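GCN5-related N-acetyltransferase (Kribbella flavida, PDB 4H89) probably transfers an acyl group, most likely acetyl from acetyl-coenzyme A, to an acceptor that is not identified. Local coordinates at residues A[10-13]-A[17-20]; A[34-39]-A[92-97]; A[129-134]-A[154-159]. One frame throughout, in Å; residues are numbered along the deposited sequence. Where two conformers were deposited one is given.

All three contacts reach the same mixed sheet. Contact 1 lies at its outer strand 10-13, while contacts 2 and 3 involve the adjacent parallel strands 89-96 and 124-131. In GNAT enzymes this strand pair splays apart to admit acetyl-coenzyme A, so contacts 2 and 3 probably border that cleft. The centres of these two are about 12 Å apart and their residues touch: Thr35 O lies 3.5 Å from Val131 CG2, and Glu34 packs on His158. Both also meet the second subunit. Contact 1 is more remote, its centre about 17 Å from that of contact 2 and about 28 Å from that of contact 3, which lies across the chain's centre.

Contact 1 (A[10-13]-A[17-20]); sequences QVRD and ADWP
Arg12 and Asp18 meet in an end-on salt bridge, NH1 and NH2 of the guanidinium each taking one carboxylate oxygen. The shorter arm runs from Arg12 NH1 to Asp18 OD2, 2.8 Å, and reaches the syn lone pair of that oxygen. The other, Arg12 NH2 to Asp18 OD1, is longer at 3.2 Å but straighter, with an N-H...O angle of 168°, and its oxygen lies in the guanidinium plane. The two flat groups are twisted 33° apart, so the fork is not coplanar. A weak third bond joins Arg12 NH2 to Asp18 OD2 at 3.4 Å. Arg12 gets there with CG lodged between the backbone N and the carbonyl carbon (chi1 60°), from which the chain runs extended to NE.

The strand belongs to the outer edge of the sheet, where the GNAT fold begins with a strand followed by a helix; here the bridge spans the short turn between strand 10-13 and helix 19-32. Arg12 is paired through its backbone with Val64 of strand 61-66, and the Asp18 side chain packs on the same valine.

Hydrogen bonds to the backbone fix both partners. Arg12 NH1 also donates to Asp13 O, 3.0 Å away, and Asp18 OD2 accepts from the backbone N of Glu15, a residue of the turn. A leucine in place of Arg12 would probably leave the buried Asp18 carboxylate without its counter-charge and Asp13 O without this donor. The carboxylate of Asp13 turns elsewhere, its OD1 forming a salt bridge with Arg61.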
loop_
_atom_site.group_PDB
_atom_site.type_symbol
_atom_site.label_atom_id
_atom_site.label_comp_id
_atom_site.label_asym_id
_atom_site.label_seq_id
_atom_site.Cartn_x
_atom_site.Cartn_y
_atom_site.Cartn_z
ATOM N N GLN A 10 -9.433 18.117 22.351
ATOM C CA GLN A 10 -9.996 18.466 21.051
ATOM C C GLN A 10 -9.199 17.848 19.932
ATOM O O GLN A 10 -7.992 17.775 19.988
ATOM C CB GLN A 10 -9.959 19.990 20.902
ATOM C CG GLN A 10 -10.300 20.518 19.550
ATOM C CD GLN A 10 -10.419 22.008 19.503
ATOM O OE1 GLN A 10 -9.434 22.735 19.386
ATOM N NE2 GLN A 10 -11.644 22.460 19.501
ATOM N N VAL A 11 -9.889 17.372 18.911
ATOM C CA VAL A 11 -9.291 17.037 17.625
ATOM C C VAL A 11 -9.625 18.189 16.641
ATOM O O VAL A 11 -10.794 18.534 16.449
ATOM C CB VAL A 11 -9.812 15.688 17.085
ATOM C CG1 VAL A 11 -9.141 15.403 15.748
ATOM C CG2 VAL A 11 -9.551 14.582 18.078
ATOM N N ARG A 12 -8.577 18.720 16.030
ATOM C CA ARG A 12 -8.728 19.829 15.114
ATOM C C ARG A 12 -7.727 19.648 13.981
ATOM O O ARG A 12 -6.779 18.853 14.059
ATOM C CB ARG A 12 -8.455 21.179 15.791
ATOM C CG ARG A 12 -7.056 21.334 16.370
ATOM C CD ARG A 12 -6.731 22.780 16.711
ATOM N NE ARG A 12 -5.445 22.949 17.384
ATOM C CZ ARG A 12 -4.216 22.892 16.809
ATOM N NH1 ARG A 12 -4.028 22.670 15.525
ATOM N NH2 ARG A 12 -3.097 23.072 17.533
ATOM N N ASP A 13 -7.943 20.394 12.884
ATOM C CA ASP A 13 -7.002 20.371 11.799
ATOM C C ASP A 13 -5.603 20.765 12.323
ATOM O O ASP A 13 -5.435 21.667 13.132
ATOM C CB ASP A 13 -7.356 21.364 10.688
ATOM C CG ASP A 13 -8.576 20.996 9.904
ATOM O OD1 ASP A 13 -9.284 20.030 10.197
ATOM O OD2 ASP A 13 -8.836 21.772 8.952
ATOM N N ALA A 17 2.596 24.902 12.250
ATOM C CA ALA A 17 3.325 25.036 13.486
ATOM C C ALA A 17 3.237 23.852 14.429
ATOM O O ALA A 17 4.052 23.781 15.364
ATOM C CB ALA A 17 2.885 26.306 14.199
ATOM N N ASP A 18 2.277 22.920 14.231
ATOM C CA ASP A 18 2.203 21.710 15.069
ATOM C C ASP A 18 3.250 20.666 14.701
ATOM O O ASP A 18 3.483 19.747 15.470
ATOM C CB ASP A 18 0.812 21.095 14.909
ATOM C CG ASP A 18 -0.290 21.965 15.434
ATOM O OD1 ASP A 18 -0.123 22.641 16.443
ATOM O OD2 ASP A 18 -1.407 21.878 14.847
ATOM N N TRP A 19 3.854 20.764 13.511
ATOM C CA TRP A 19 4.743 19.680 13.043
ATOM C C TRP A 19 5.899 19.367 14.014
ATOM O O TRP A 19 6.175 18.194 14.257
ATOM C CB TRP A 19 5.233 19.906 11.597
ATOM C CG TRP A 19 6.284 18.946 11.198
ATOM C CD1 TRP A 19 7.617 19.218 11.014
ATOM C CD2 TRP A 19 6.162 17.509 11.094
ATOM N NE1 TRP A 19 8.286 18.067 10.755
ATOM C CE2 TRP A 19 7.415 17.009 10.769
ATOM C CE3 TRP A 19 5.092 16.623 11.183
ATOM C CZ2 TRP A 19 7.647 15.666 10.593
ATOM C CZ3 TRP A 19 5.311 15.272 11.006
ATOM C CH2 TRP A 19 6.599 14.811 10.711
ATOM N N PRO A 20 6.574 20.377 14.582
ATOM C CA PRO A 20 7.632 20.044 15.529
ATOM C C PRO A 20 7.227 19.229 16.711
ATOM O O PRO A 20 8.040 18.489 17.221
ATOM C CB PRO A 20 8.191 21.429 15.935
ATOM C CG PRO A 20 7.891 22.287 14.759
ATOM C CD PRO A 20 6.547 21.821 14.310
#

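Contact 2 (A[34-39]-A[92-97]); sequences ETYAYD and ASFMVA
The phenol oxygen of Tyr36 reaches the backbone of strand 89-96 and accepts a nearly straight hydrogen bond from Phe94 N, with Phe94 N to Tyr36 OH 2.9 Å and an N-H...O angle of 163°. This is one of two conformers of Tyr36. Its ring also sets an edge against the carbonyl of Phe94, Tyr36 CE2 lying 3.2 Å from Phe94 O. CB of Ser93 comes within 3.9 Å of Tyr36 OH. Tyr38 arrives two residues on: its CE2 lies 4.0 Å from CE of Met95, a selenomethionine whose bent end (chi3 138°) comes from the opposite direction.

In the GNAT fold this strand parts from its parallel neighbour, here 124-131, at the acetyl-coenzyme A cleft, and Tyr36 reaches it from the loop between the first two helices. A water there donates to Ala92 O (2.9 Å) and makes a weak bond with Tyr36 OH.

Further out, Phe26 of helix 19-32 meets the Tyr38 ring edge-to-face and packs on Met95 as well. Ser93 OG is hydrogen-bonded to Tyr79 OH, while the Phe94 ring lies against Trp141 and Leu109.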
loop_
_atom_site.group_PDB
_atom_site.type_symbol
_atom_site.label_atom_id
_atom_site.label_comp_id
_atom_site.label_asym_id
_atom_site.label_seq_id
_atom_site.Cartn_x
_atom_site.Cartn_y
_atom_site.Cartn_z
ATOM N N GLU A 34 7.367 -1.507 16.737
ATOM C CA GLU A 34 6.329 -2.414 17.164
ATOM C C GLU A 34 4.991 -2.260 16.431
ATOM O O GLU A 34 4.152 -3.138 16.538
ATOM C CB GLU A 34 6.116 -2.268 18.684
ATOM C CG GLU A 34 7.351 -2.732 19.457
ATOM C CD GLU A 34 7.304 -2.483 20.946
ATOM O OE1 GLU A 34 6.753 -1.463 21.394
ATOM O OE2 GLU A 34 7.861 -3.333 21.673
ATOM N N THR A 35 4.775 -1.166 15.664
ATOM C CA THR A 35 3.449 -0.825 15.161
ATOM C C THR A 35 3.290 -0.461 13.684
ATOM O O THR A 35 2.207 -0.603 13.143
ATOM C CB THR A 35 2.824 0.282 15.978
ATOM O OG1 THR A 35 3.597 1.444 15.817
ATOM C CG2 THR A 35 2.757 -0.109 17.466
ATOM N N TYR A 36 4.323 0.044 13.043
ATOM C CA TYR A 36 4.226 0.534 11.653
ATOM C C TYR A 36 5.617 0.273 11.023
ATOM O O TYR A 36 6.634 0.350 11.705
ATOM C CB TYR A 36 3.895 2.054 11.599
ATOM C CG TYR A 36 2.418 2.551 11.804
ATOM C CD1 TYR A 36 1.422 2.308 10.864
ATOM C CD2 TYR A 36 2.059 3.332 12.915
ATOM C CE1 TYR A 36 0.103 2.780 11.039
ATOM C CE2 TYR A 36 0.757 3.823 13.089
ATOM C CZ TYR A 36 -0.247 3.536 12.157
ATOM O OH TYR A 36 -1.582 4.029 12.335
ATOM N N ALA A 37 5.659 -0.098 9.751
ATOM C CA ALA A 37 6.895 -0.255 8.984
ATOM C C ALA A 37 7.222 1.028 8.204
ATOM O O ALA A 37 6.553 1.354 7.232
ATOM C CB ALA A 37 6.770 -1.436 8.026
ATOM N N TYR A 38 8.284 1.713 8.621
ATOM C CA TYR A 38 8.800 2.896 7.928
ATOM C C TYR A 38 10.265 2.724 7.619
ATOM O O TYR A 38 10.967 1.928 8.261
ATOM C CB TYR A 38 8.681 4.108 8.833
ATOM C CG TYR A 38 7.299 4.642 9.005
ATOM C CD1 TYR A 38 6.661 5.295 7.966
ATOM C CD2 TYR A 38 6.646 4.555 10.241
ATOM C CE1 TYR A 38 5.382 5.826 8.136
ATOM C CE2 TYR A 38 5.380 5.087 10.424
ATOM C CZ TYR A 38 4.748 5.710 9.362
ATOM O OH TYR A 38 3.494 6.240 9.550
ATOM N N ASP A 39 10.730 3.440 6.595
ATOM C CA ASP A 39 12.174 3.613 6.394
ATOM C C ASP A 39 12.710 4.267 7.637
ATOM O O ASP A 39 12.188 5.272 8.057
ATOM C CB ASP A 39 12.412 4.483 5.176
ATOM C CG ASP A 39 13.923 4.753 4.829
ATOM O OD1 ASP A 39 14.848 4.730 5.668
ATOM O OD2 ASP A 39 14.153 5.056 3.629
ATOM N N ALA A 92 -6.108 5.844 6.826
ATOM C CA ALA A 92 -5.581 6.759 7.787
ATOM C C ALA A 92 -4.479 6.091 8.571
ATOM O O ALA A 92 -4.368 4.865 8.625
ATOM C CB ALA A 92 -6.683 7.211 8.746
ATOM N N SER A 93 -3.666 6.935 9.189
ATOM C CA SER A 93 -2.642 6.562 10.148
ATOM C C SER A 93 -2.751 7.428 11.395
ATOM O O SER A 93 -3.204 8.550 11.321
ATOM C CB SER A 93 -1.245 6.773 9.523
ATOM O OG SER A 93 -1.077 5.999 8.352
ATOM N N PHE A 94 -2.318 6.851 12.525
ATOM C CA PHE A 94 -2.447 7.481 13.832
ATOM C C PHE A 94 -1.157 7.405 14.609
ATOM O O PHE A 94 -0.476 6.371 14.582
ATOM C CB PHE A 94 -3.556 6.783 14.659
ATOM C CG PHE A 94 -4.873 6.784 13.956
ATOM C CD1 PHE A 94 -5.736 7.849 14.089
ATOM C CD2 PHE A 94 -5.230 5.765 13.088
ATOM C CE1 PHE A 94 -6.921 7.902 13.364
ATOM C CE2 PHE A 94 -6.412 5.820 12.365
ATOM C CZ PHE A 94 -7.278 6.860 12.530
HETATM N N MSE A 95 -0.855 8.491 15.317
HETATM C CA MSE A 95 0.269 8.501 16.263
HETATM C C MSE A 95 -0.182 9.177 17.500
HETATM O O MSE A 95 -0.682 10.271 17.483
HETATM C CB MSE A 95 1.442 9.272 15.702
HETATM C CG MSE A 95 1.827 8.641 14.382
HETATM SE SE MSE A 95 3.538 9.378 13.864
HETATM C CE MSE A 95 4.337 7.707 13.249
ATOM N N VAL A 96 0.008 8.500 18.609
ATOM C CA VAL A 96 -0.301 9.040 19.936
ATOM C C VAL A 96 0.980 9.083 20.772
ATOM O O VAL A 96 1.706 8.103 20.856
ATOM C CB VAL A 96 -1.358 8.180 20.639
ATOM C CG1 VAL A 96 -1.629 8.683 22.044
ATOM C CG2 VAL A 96 -2.663 8.146 19.832
ATOM N N ALA A 97 1.234 10.213 21.403
ATOM C CA ALA A 97 2.381 10.355 22.302
ATOM C C ALA A 97 2.384 9.293 23.365
ATOM O O ALA A 97 1.363 8.993 23.927
ATOM C CB ALA A 97 2.358 11.740 22.957
HETATM O O HOH W 1 -4.388 3.056 10.857
#

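Contact 3 (A[129-134]-A[154-159]); sequences AVVETN and EAFHHP
Val131 and Phe156 face each other with their CA atoms 7.2 Å apart, and Thr133 and His158 follow at 8.5 Å; the two backbones run past one another joined by side chains. Strand 124-131 ends at Val131 in a type I turn, closed by Asn134 N bonding to Val131 O at 2.9 Å, and Asn134 then stands at the N-cap of helix 135-143. On the other segment, Ala155 and Phe156 form a classic beta bulge opposite Val164, and the chain turns a corner at Phe156 into the short strand 157-158.

The apolar part is a CH-pi contact. Val131 CG2 sits over the middle of the Phe156 ring, 3.7 Å from its centroid and only 5° off the normal, so the methyl is about equally far from all six carbons. The other branch rides at the rim, Val131 CG1 being 4.0 Å from Phe156 CD1. Val131 has CG1 anti to the backbone N (chi1 177°), which turns both methyls to the ring. Next to this pair, Thr133 OG1 approaches the carbon side of the imidazole, 3.3 Å from His158 CD2, obliquely to the ring. The imidazole is fixed by residues just beyond the segment: His158 ND1 accepts from the backbone N of Thr160 and of His161, and the His161 ring stacks on it.

Strand 164-172 lies between strands 124-131 and 147-155 in the sheet, and its Leu166 touches both Val131 and Phe156. Beyond, the second subunit closes in: its Pro85 packs on Phe156, and its His88 NE2 is hydrogen-bonded to Glu154 O, which places this end of the sheet at the dimer interface.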
loop_
_atom_site.group_PDB
_atom_site.type_symbol
_atom_site.label_atom_id
_atom_site.label_comp_id
_atom_site.label_asym_id
_atom_site.label_seq_id
_atom_site.Cartn_x
_atom_site.Cartn_y
_atom_site.Cartn_z
ATOM N N ALA A 129 -2.333 -2.460 6.969
ATOM C CA ALA A 129 -1.374 -3.223 7.735
ATOM C C ALA A 129 -1.431 -2.844 9.191
ATOM O O ALA A 129 -0.968 -1.784 9.610
ATOM C CB ALA A 129 0.017 -2.976 7.207
ATOM N N VAL A 130 -2.068 -3.667 9.984
ATOM C CA VAL A 130 -2.168 -3.500 11.400
ATOM C C VAL A 130 -1.449 -4.684 12.054
ATOM O O VAL A 130 -1.748 -5.825 11.787
ATOM C CB VAL A 130 -3.617 -3.428 11.914
ATOM C CG1 VAL A 130 -3.592 -3.158 13.405
ATOM C CG2 VAL A 130 -4.401 -2.358 11.137
ATOM N N VAL A 131 -0.380 -4.396 12.809
ATOM C CA VAL A 131 0.449 -5.447 13.375
ATOM C C VAL A 131 -0.414 -6.244 14.358
ATOM O O VAL A 131 -1.037 -5.676 15.255
ATOM C CB VAL A 131 1.707 -4.866 14.082
ATOM C CG1 VAL A 131 2.529 -5.970 14.728
ATOM C CG2 VAL A 131 2.561 -4.059 13.102
ATOM N N GLU A 132 -0.421 -7.578 14.220
ATOM C CA GLU A 132 -1.364 -8.373 15.015
ATOM C C GLU A 132 -1.096 -8.382 16.514
ATOM O O GLU A 132 -1.971 -8.639 17.304
ATOM C CB GLU A 132 -1.520 -9.793 14.489
ATOM C CG GLU A 132 -0.333 -10.633 14.772
ATOM C CD GLU A 132 -0.552 -12.121 14.502
ATOM O OE1 GLU A 132 -1.589 -12.659 14.946
ATOM O OE2 GLU A 132 0.359 -12.754 13.965
ATOM N N THR A 133 0.125 -8.070 16.870
ATOM C CA THR A 133 0.521 -7.921 18.270
ATOM C C THR A 133 0.186 -6.569 18.875
ATOM O O THR A 133 0.327 -6.366 20.082
ATOM C CB THR A 133 2.029 -8.163 18.433
ATOM O OG1 THR A 133 2.737 -7.346 17.527
ATOM C CG2 THR A 133 2.351 -9.604 18.071
ATOM N N ASN A 134 -0.262 -5.633 18.062
ATOM C CA ASN A 134 -0.641 -4.298 18.529
ATOM C C ASN A 134 -2.095 -4.385 18.961
ATOM O O ASN A 134 -2.988 -3.785 18.349
ATOM C CB ASN A 134 -0.402 -3.318 17.404
ATOM C CG ASN A 134 -0.633 -1.870 17.792
ATOM O OD1 ASN A 134 -0.813 -1.516 18.968
ATOM N ND2 ASN A 134 -0.627 -1.006 16.776
ATOM N N GLU A 154 3.346 -13.638 9.144
ATOM C CA GLU A 154 4.786 -13.407 9.246
ATOM C C GLU A 154 5.267 -12.242 8.385
ATOM O O GLU A 154 6.401 -12.224 7.930
ATOM C CB GLU A 154 5.545 -14.713 8.934
ATOM C CG GLU A 154 5.364 -15.781 9.994
ATOM C CD GLU A 154 6.315 -16.931 9.855
ATOM O OE1 GLU A 154 6.640 -17.520 10.885
ATOM O OE2 GLU A 154 6.639 -17.324 8.763
ATOM N N ALA A 155 4.452 -11.220 8.288
ATOM C CA ALA A 155 4.762 -10.093 7.406
ATOM C C ALA A 155 5.485 -8.933 8.087
ATOM O O ALA A 155 5.829 -7.941 7.456
ATOM C CB ALA A 155 3.515 -9.593 6.703
ATOM N N PHE A 156 5.721 -9.050 9.398
ATOM C CA PHE A 156 6.323 -7.947 10.148
ATOM C C PHE A 156 7.247 -8.542 11.185
ATOM O O PHE A 156 6.832 -9.415 11.938
ATOM C CB PHE A 156 5.202 -7.140 10.850
ATOM C CG PHE A 156 5.677 -5.900 11.583
ATOM C CD1 PHE A 156 6.102 -5.980 12.903
ATOM C CD2 PHE A 156 5.681 -4.664 10.975
ATOM C CE1 PHE A 156 6.501 -4.834 13.556
ATOM C CE2 PHE A 156 6.061 -3.525 11.633
ATOM C CZ PHE A 156 6.475 -3.609 12.923
ATOM N N HIS A 157 8.512 -8.114 11.229
ATOM C CA HIS A 157 9.465 -8.591 12.262
ATOM C C HIS A 157 9.367 -7.718 13.510
ATOM O O HIS A 157 9.707 -6.549 13.501
ATOM C CB HIS A 157 10.899 -8.611 11.746
ATOM C CG HIS A 157 11.802 -9.292 12.719
ATOM N ND1 HIS A 157 12.524 -8.622 13.670
ATOM C CD2 HIS A 157 11.994 -10.601 12.957
ATOM C CE1 HIS A 157 13.119 -9.491 14.469
ATOM N NE2 HIS A 157 12.837 -10.705 14.043
ATOM N N HIS A 158 8.812 -8.275 14.574
ATOM C CA HIS A 158 8.624 -7.598 15.823
ATOM C C HIS A 158 9.855 -7.863 16.696
ATOM O O HIS A 158 10.332 -8.993 16.736
ATOM C CB HIS A 158 7.350 -8.143 16.471
ATOM C CG HIS A 158 6.924 -7.424 17.705
ATOM N ND1 HIS A 158 7.550 -7.573 18.921
ATOM C CD2 HIS A 158 5.924 -6.529 17.905
ATOM C CE1 HIS A 158 6.966 -6.787 19.807
ATOM N NE2 HIS A 158 5.964 -6.142 19.221
ATOM N N PRO A 159 10.329 -6.850 17.408
ATOM C CA PRO A 159 11.565 -7.041 18.182
ATOM C C PRO A 159 11.518 -8.055 19.335
ATOM O O PRO A 159 12.584 -8.544 19.774
ATOM C CB PRO A 159 11.874 -5.629 18.706
ATOM C CG PRO A 159 10.928 -4.699 18.092
ATOM C CD PRO A 159 9.830 -5.468 17.481
#